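Local coordinates for glycosyl hydrolase, family 31/fibronectin type III domain protein (Clostridium perfringens, PDB 4UAP) that binds N-acetylgalactosamine, and probably other galacto-configured sugars, through a family 32 carbohydrate-binding module of a family 31 glycoside hydrolase, at residues Met87-Ala92 / Leu103-Asn108. Sequence-based numbering, arbitrary orientation. Where two conformers were deposited one is given.
Sequences MKKVKA and LGEKAN
Leu103 meets Ala92 twice, once through the backbone, where Leu103 N gives a hydrogen bond to Ala92 O at 2.9 Å, and once through apolar carbons, Leu103 CB lying 4.1 Å from Ala92 CB. Phe70 and Tyr116 of the facing sheet touch both side chains. Gly104 also faces Ala92, which makes Leu103 and Gly104 a classic beta bulge; Gly104 O takes a longer bond from Ala92 N (3.2 Å) and a second from the Tyr116 hydroxyl. Gly104 has a positive phi (90°), a conformation easily reached only by glycine.

Glu105 stands on the other face with Lys91, a non-hydrogen-bonded pair. Its CG is anti to the backbone N (chi1 163°), and the extended chain carries the carboxylate across the extended Lys89 side chain. Lys89 NZ and Glu105 OE2 form only a long salt bridge, 3.6 Å. A water donates to Glu105 OE1 at 2.7 Å; its link to Lys89 NZ is doubtful, the 2.5 Å between them being too short.

Lys106 and Val90 form the hydrogen-bonded pair: Lys106 N reaches Val90 O at 2.8 Å and Val90 N returns to Lys106 O at 2.9 Å. Their side chains run side by side, Val90 CG1 against Lys106 CB, before the lysine bends at chi4 (-57°); it also makes a cation-pi contact with Tyr116. At Ala107 the strand has ended, and CB merely brushes Lys89 CG; Asn108 N comes close to Lys88 O (3.0 Å), but at a poor angle for a hydrogen bond. This is an antiparallel beta hairpin, strands 87-96 and 99-106, at the edge of one sheet of the module's beta-sandwich.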
loop_
_atom_site.group_PDB
_atom_site.type_symbol
_atom_site.label_atom_id
_atom_site.label_comp_id
_atom_site.label_asym_id
_atom_site.label_seq_id
_atom_site.Cartn_x
_atom_site.Cartn_y
_atom_site.Cartn_z
ATOM N N MET A 87 0.587 -3.990 7.764
ATOM C CA MET A 87 -0.601 -3.146 7.844
ATOM C C MET A 87 -1.726 -3.854 8.623
ATOM O O MET A 87 -1.920 -5.068 8.496
ATOM C CB MET A 87 -1.067 -2.780 6.426
ATOM C CG MET A 87 -1.919 -1.500 6.323
ATOM S SD MET A 87 -2.148 -1.011 4.585
ATOM C CE MET A 87 -2.913 -2.479 3.919
ATOM N N LYS A 88 -2.450 -3.090 9.435
ATOM C CA LYS A 88 -3.573 -3.612 10.209
ATOM C C LYS A 88 -4.883 -2.961 9.778
ATOM O O LYS A 88 -5.947 -3.567 9.877
ATOM C CB LYS A 88 -3.358 -3.373 11.703
ATOM C CG LYS A 88 -4.448 -3.994 12.580
ATOM C CD LYS A 88 -4.221 -3.720 14.068
ATOM C CE LYS A 88 -5.199 -4.523 14.919
ATOM N NZ LYS A 88 -5.082 -4.205 16.374
ATOM N N LYS A 89 -4.795 -1.713 9.312
ATOM C CA LYS A 89 -5.970 -0.927 8.950
ATOM C C LYS A 89 -5.660 0.028 7.803
ATOM O O LYS A 89 -4.621 0.682 7.782
ATOM C CB LYS A 89 -6.479 -0.143 10.159
ATOM C CG LYS A 89 -7.777 0.617 9.937
ATOM C CD LYS A 89 -8.237 1.181 11.280
ATOM C CE LYS A 89 -9.315 2.229 11.144
ATOM N NZ LYS A 89 -9.704 2.737 12.502
ATOM N N VAL A 90 -6.579 0.115 6.856
ATOM C CA VAL A 90 -6.330 0.853 5.631
ATOM C C VAL A 90 -7.616 1.492 5.170
ATOM O O VAL A 90 -8.707 0.992 5.452
ATOM C CB VAL A 90 -5.770 -0.078 4.521
ATOM C CG1 VAL A 90 -6.815 -1.113 4.095
ATOM C CG2 VAL A 90 -5.241 0.722 3.319
ATOM N N LYS A 91 -7.493 2.609 4.471
ATOM C CA LYS A 91 -8.638 3.167 3.778
ATOM C C LYS A 91 -8.213 3.523 2.368
ATOM O O LYS A 91 -7.017 3.589 2.062
ATOM C CB LYS A 91 -9.189 4.401 4.507
ATOM C CG LYS A 91 -8.223 5.577 4.581
ATOM C CD LYS A 91 -8.924 6.842 5.085
ATOM C CE LYS A 91 -7.971 8.030 5.033
ATOM N NZ LYS A 91 -8.550 9.268 5.625
ATOM N N ALA A 92 -9.185 3.762 1.502
ATOM C CA ALA A 92 -8.855 4.159 0.147
ATOM C C ALA A 92 -9.940 5.051 -0.440
ATOM O O ALA A 92 -11.110 4.981 -0.050
ATOM C CB ALA A 92 -8.635 2.935 -0.728
ATOM N N LEU A 103 -13.849 4.544 -1.035
ATOM C CA LEU A 103 -13.803 3.098 -1.250
ATOM C C LEU A 103 -13.834 2.335 0.071
ATOM O O LEU A 103 -13.845 1.107 0.091
ATOM C CB LEU A 103 -12.559 2.708 -2.048
ATOM C CG LEU A 103 -12.414 3.450 -3.375
ATOM C CD1 LEU A 103 -11.133 3.018 -4.077
ATOM C CD2 LEU A 103 -13.630 3.184 -4.258
ATOM N N GLY A 104 -13.831 3.068 1.175
ATOM C CA GLY A 104 -14.019 2.449 2.467
ATOM C C GLY A 104 -12.748 1.996 3.157
ATOM O O GLY A 104 -11.636 2.088 2.626
ATOM N N GLU A 105 -12.937 1.474 4.359
ATOM C CA GLU A 105 -11.837 1.131 5.235
ATOM C C GLU A 105 -11.853 -0.360 5.488
ATOM O O GLU A 105 -12.917 -0.971 5.562
ATOM C CB GLU A 105 -11.951 1.921 6.542
ATOM C CG GLU A 105 -11.132 1.382 7.704
ATOM C CD GLU A 105 -11.538 2.019 9.036
ATOM O OE1 GLU A 105 -11.544 3.270 9.129
ATOM O OE2 GLU A 105 -11.866 1.265 9.985
ATOM N N LYS A 106 -10.674 -0.957 5.585
ATOM C CA LYS A 106 -10.586 -2.353 5.977
ATOM C C LYS A 106 -9.738 -2.427 7.230
ATOM O O LYS A 106 -8.645 -1.860 7.272
ATOM C CB LYS A 106 -10.013 -3.203 4.846
ATOM C CG LYS A 106 -11.010 -3.382 3.693
ATOM C CD LYS A 106 -10.437 -4.195 2.546
ATOM C CE LYS A 106 -11.257 -3.985 1.271
ATOM N NZ LYS A 106 -12.697 -4.313 1.454
ATOM N N ALA A 107 -10.256 -3.099 8.260
ATOM C CA ALA A 107 -9.601 -3.125 9.570
ATOM C C ALA A 107 -9.287 -4.547 10.028
ATOM O O ALA A 107 -9.752 -5.516 9.428
ATOM C CB ALA A 107 -10.473 -2.411 10.605
ATOM N N ASN A 108 -8.481 -4.658 11.087
ATOM C CA ASN A 108 -8.090 -5.947 11.651
ATOM C C ASN A 108 -7.545 -6.895 10.596
ATOM O O ASN A 108 -7.866 -8.083 10.571
ATOM C CB ASN A 108 -9.275 -6.576 12.375
ATOM C CG ASN A 108 -9.817 -5.678 13.461
ATOM O OD1 ASN A 108 -10.918 -5.138 13.347
ATOM N ND2 ASN A 108 -9.032 -5.488 14.512
HETATM O O HOH W 1 -11.394 4.363 11.623
#